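Local atomic coordinates of tryptophanyl-tRNA synthetase (Campylobacter jejuni subsp. jejuni, PDB entry 3TZL), a protein that probably attaches L-tryptophan to its cognate tRNA at the cost of ATP, as a homodimeric class I aminoacyl-tRNA synthetase. Residues Ala42-Met47 with Glu87-Tyr92. Residues are numbered along the deposited sequence; the frame is centred on the assembly and turned at random.
With TRP (tryptophan), chain J.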
ATOM      1  N   ALA B  42       4.245 -14.829   3.815  1.00 29.00           N
ATOM      2  CA  ALA B  42       4.307 -13.476   3.281  1.00 30.28           C
ATOM      3  C   ALA B  42       3.711 -13.450   1.908  1.00 27.83           C
ATOM      4  O   ALA B  42       4.434 -13.293   0.936  1.00 31.55           O
ATOM      5  CB  ALA B  42       5.764 -12.998   3.223  1.00 29.25           C
ATOM      6  N   ASN B  43       2.397 -13.597   1.814  1.00 26.80           N
ATOM      7  CA  ASN B  43       1.783 -13.684   0.495  1.00 28.09           C
ATOM      8  C   ASN B  43       1.685 -12.361  -0.280  1.00 30.47           C
ATOM      9  O   ASN B  43       1.661 -12.392  -1.512  1.00 27.84           O
ATOM     10  CB  ASN B  43       0.450 -14.476   0.497  1.00 29.27           C
ATOM     11  CG  ASN B  43      -0.672 -13.800   1.282  1.00 31.78           C
ATOM     12  OD1 ASN B  43      -0.439 -13.161   2.304  1.00 31.10           O
ATOM     13  ND2 ASN B  43      -1.914 -13.983   0.816  1.00 24.05           N
ATOM     14  N   TYR B  44       1.636 -11.211   0.404  1.00 26.84           N
ATOM     15  CA  TYR B  44       1.645  -9.936  -0.355  1.00 29.93           C
ATOM     16  C   TYR B  44       2.956  -9.834  -1.107  1.00 26.37           C
ATOM     17  O   TYR B  44       2.985  -9.489  -2.283  1.00 33.75           O
ATOM     18  CB  TYR B  44       1.480  -8.701   0.543  1.00 26.64           C
ATOM     19  CG  TYR B  44       0.065  -8.434   1.011  1.00 23.06           C
ATOM     20  CD1 TYR B  44      -1.020  -8.608   0.170  1.00 27.02           C
ATOM     21  CD2 TYR B  44      -0.176  -7.999   2.304  1.00 29.10           C
ATOM     22  CE1 TYR B  44      -2.313  -8.336   0.612  1.00 31.08           C
ATOM     23  CE2 TYR B  44      -1.447  -7.738   2.756  1.00 28.04           C
ATOM     24  CZ  TYR B  44      -2.512  -7.909   1.918  1.00 32.39           C
ATOM     25  OH  TYR B  44      -3.775  -7.631   2.403  1.00 30.34           O
ATOM     26  N   HIS B  45       4.045 -10.157  -0.421  1.00 27.31           N
ATOM     27  CA  HIS B  45       5.383 -10.080  -1.013  1.00 29.45           C
ATOM     28  C   HIS B  45       5.563 -11.026  -2.190  1.00 31.14           C
ATOM     29  O   HIS B  45       6.330 -10.735  -3.100  1.00 30.69           O
ATOM     30  CB  HIS B  45       6.459 -10.351   0.039  1.00 32.96           C
ATOM     31  CG  HIS B  45       6.617  -9.244   1.044  1.00 33.43           C
ATOM     32  ND1 HIS B  45       7.421  -8.146   0.824  1.00 34.65           N
ATOM     33  CD2 HIS B  45       6.076  -9.074   2.275  1.00 29.93           C
ATOM     34  CE1 HIS B  45       7.356  -7.339   1.869  1.00 33.93           C
ATOM     35  NE2 HIS B  45       6.553  -7.883   2.767  1.00 31.56           N
ATOM     36  N   ALA B  46       4.856 -12.156  -2.198  1.00 32.45           N
ATOM     37  CA  ALA B  46       5.020 -13.096  -3.307  1.00 32.99           C
ATOM     38  C   ALA B  46       4.423 -12.513  -4.571  1.00 32.66           C
ATOM     39  O   ALA B  46       4.708 -12.996  -5.669  1.00 32.02           O
ATOM     40  CB  ALA B  46       4.400 -14.452  -2.995  1.00 35.52           C
HETATM   41  N   MSE B  47       3.591 -11.476  -4.424  1.00 28.64           N
HETATM   42  CA  MSE B  47       2.970 -10.873  -5.592  1.00 31.37           C
HETATM   43  C   MSE B  47       3.942 -10.069  -6.450  1.00 33.48           C
HETATM   44  O   MSE B  47       3.590  -9.709  -7.570  1.00 35.33           O
HETATM   45  CB  MSE B  47       1.800 -10.000  -5.202  1.00 35.24           C
HETATM   46  CG  MSE B  47       0.827 -10.708  -4.308  1.00 35.44           C
HETATM   47 SE   MSE B  47      -0.646  -9.577  -3.751  0.73 37.22          SE
HETATM   48  CE  MSE B  47      -1.624 -10.946  -2.717  1.00 27.39           C
ATOM     49  N   GLU B  87      -4.453  -4.562   8.267  1.00 33.64           N
ATOM     50  CA  GLU B  87      -3.843  -3.369   8.863  1.00 34.90           C
ATOM     51  C   GLU B  87      -2.476  -3.082   8.265  1.00 34.91           C
ATOM     52  O   GLU B  87      -2.088  -1.919   8.116  1.00 32.71           O
ATOM     53  CB  GLU B  87      -3.694  -3.513  10.382  1.00 27.95           C
ATOM     54  CG  GLU B  87      -4.997  -3.295  11.174  1.00 39.36           C
ATOM     55  CD  GLU B  87      -6.003  -4.462  11.082  1.00 44.88           C
ATOM     56  OE1 GLU B  87      -5.663  -5.537  10.529  1.00 45.09           O
ATOM     57  OE2 GLU B  87      -7.150  -4.286  11.557  1.00 47.92           O
ATOM     58  N   VAL B  88      -1.757  -4.137   7.895  1.00 30.76           N
ATOM     59  CA  VAL B  88      -0.411  -3.952   7.358  1.00 32.86           C
ATOM     60  C   VAL B  88      -0.350  -3.068   6.111  1.00 27.93           C
ATOM     61  O   VAL B  88       0.629  -2.347   5.915  1.00 28.85           O
ATOM     62  CB  VAL B  88       0.339  -5.292   7.129  1.00 28.07           C
ATOM     63  CG1 VAL B  88      -0.147  -6.001   5.849  1.00 27.05           C
ATOM     64  CG2 VAL B  88       1.832  -5.023   7.083  1.00 22.85           C
HETATM   65  N   MSE B  89      -1.401  -3.094   5.293  1.00 32.33           N
HETATM   66  CA  MSE B  89      -1.473  -2.254   4.086  1.00 31.87           C
HETATM   67  C   MSE B  89      -1.614  -0.778   4.430  1.00 31.68           C
HETATM   68  O   MSE B  89      -1.020   0.083   3.793  1.00 26.58           O
HETATM   69  CB  MSE B  89      -2.659  -2.651   3.230  1.00 36.80           C
HETATM   70  CG  MSE B  89      -2.497  -3.987   2.588  1.00 43.68           C
HETATM   71 SE   MSE B  89      -1.504  -3.806   0.932  0.74 53.26          SE
HETATM   72  CE  MSE B  89       0.298  -3.430   1.400  1.00 27.61           C
ATOM     73  N   GLU B  90      -2.429  -0.498   5.431  1.00 33.97           N
ATOM     74  CA  GLU B  90      -2.623   0.860   5.880  1.00 31.51           C
ATOM     75  C   GLU B  90      -1.325   1.385   6.473  1.00 29.90           C
ATOM     76  O   GLU B  90      -0.914   2.498   6.167  1.00 37.06           O
ATOM     77  CB  GLU B  90      -3.757   0.908   6.898  1.00 37.69           C
ATOM     78  CG  GLU B  90      -4.295   2.309   7.133  1.00 40.00           C
ATOM     79  CD  GLU B  90      -5.730   2.298   7.600  1.00 37.64           C
ATOM     80  OE1 GLU B  90      -6.564   3.020   6.988  1.00 34.66           O
ATOM     81  OE2 GLU B  90      -6.023   1.578   8.580  1.00 39.53           O
ATOM     82  N   LEU B  91      -0.654   0.571   7.295  1.00 30.95           N
ATOM     83  CA  LEU B  91       0.615   0.990   7.900  1.00 28.46           C
ATOM     84  C   LEU B  91       1.695   1.262   6.852  1.00 27.40           C
ATOM     85  O   LEU B  91       2.455   2.212   6.964  1.00 29.99           O
ATOM     86  CB  LEU B  91       1.119  -0.020   8.938  1.00 28.10           C
ATOM     87  CG  LEU B  91       2.392   0.416   9.670  1.00 23.65           C
ATOM     88  CD1 LEU B  91       2.153   1.755  10.366  1.00 24.12           C
ATOM     89  CD2 LEU B  91       2.920  -0.646  10.693  1.00 27.66           C
ATOM     90  N   TYR B  92       1.752   0.402   5.847  1.00 28.42           N
ATOM     91  CA  TYR B  92       2.660   0.551   4.716  1.00 25.98           C
ATOM     92  C   TYR B  92       2.540   1.933   4.053  1.00 26.98           C
ATOM     93  O   TYR B  92       3.550   2.605   3.831  1.00 27.21           O
ATOM     94  CB  TYR B  92       2.387  -0.596   3.739  1.00 30.17           C
ATOM     95  CG  TYR B  92       2.812  -0.424   2.300  1.00 31.29           C
ATOM     96  CD1 TYR B  92       4.146  -0.255   1.952  1.00 27.44           C
ATOM     97  CD2 TYR B  92       1.876  -0.518   1.279  1.00 30.84           C
ATOM     98  CE1 TYR B  92       4.524  -0.132   0.627  1.00 27.99           C
ATOM     99  CE2 TYR B  92       2.248  -0.416  -0.040  1.00 31.74           C
ATOM    100  CZ  TYR B  92       3.576  -0.216  -0.364  1.00 31.84           C
ATOM    101  OH  TYR B  92       3.944  -0.094  -1.697  1.00 31.99           O
TER
HETATM  102  N   TRP J 331      11.660 -10.526   2.522  1.00 37.18           N
HETATM  103  CA  TRP J 331      11.658 -11.823   3.207  1.00 46.30           C
HETATM  104  C   TRP J 331      12.257 -12.908   2.322  1.00 56.08           C
HETATM  105  O   TRP J 331      12.543 -14.020   2.777  1.00 56.28           O
HETATM  106  CB  TRP J 331      10.236 -12.214   3.645  1.00 41.38           C
HETATM  107  CG  TRP J 331       9.633 -11.207   4.577  1.00 36.80           C
HETATM  108  CD1 TRP J 331       8.603 -10.342   4.318  1.00 37.40           C
HETATM  109  CD2 TRP J 331      10.068 -10.933   5.908  1.00 35.80           C
HETATM  110  NE1 TRP J 331       8.360  -9.554   5.426  1.00 41.64           N
HETATM  111  CE2 TRP J 331       9.254  -9.893   6.412  1.00 41.42           C
HETATM  112  CE3 TRP J 331      11.072 -11.468   6.728  1.00 35.44           C
HETATM  113  CZ2 TRP J 331       9.405  -9.390   7.705  1.00 37.36           C
HETATM  114  CZ3 TRP J 331      11.226 -10.960   8.012  1.00 36.62           C
HETATM  115  CH2 TRP J 331      10.392  -9.937   8.488  1.00 37.87           C
HETATM  116  OXT TRP J 331      12.464 -12.675   1.129  1.00 59.37           O
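Y44 lays its ring against M89 and V88 of helix 87-96. M89 is a selenomethionine, and its SE lies over one face of the ring, 4.4 Å from the centroid and 14° off the ring normal. This is a Met-aromatic contact, with the selenium displaced a little toward the rim. M89 CG reaches the phenol end, 3.9 Å from Y44 CE2. The bend of the M89 chain at chi2 (-85°) sets SE over the ring face. V88 approaches differently: its CG1 sits at the ring edge, near the ring plane, 3.8 Å from Y44 CE2. The contact is apolar and buried, with 122 Å² covered over both sides. The phenol oxygen has its polar partner elsewhere: Y44 OH is hydrogen-bonded to E90 of the second subunit, while W93 of that subunit meets the Y44 ring and bonds Y44 O. The contact therefore lies at the dimer interface.

Residues 43-46 form a short, weakly bonded helical turn soon after strand 36-41, in the parallel sheet of the Rossmann-type catalytic domain of class I synthetases. The same turn carries H45 into the tryptophan pocket. Neighbouring residues of the turn thus reach different sites: Y44 the subunit interface and H45 the tryptophan. The H45 ring has CD1 of the bound tryptophan over one face, 3.5 Å from H45 CD2. H45 NE2 is hydrogen-bonded to D134, which also binds the ligand. V88 also touches D134, which puts helix 87-96 in the second shell of the pocket. M89 and H45 both pack on L130 of helix 122-137.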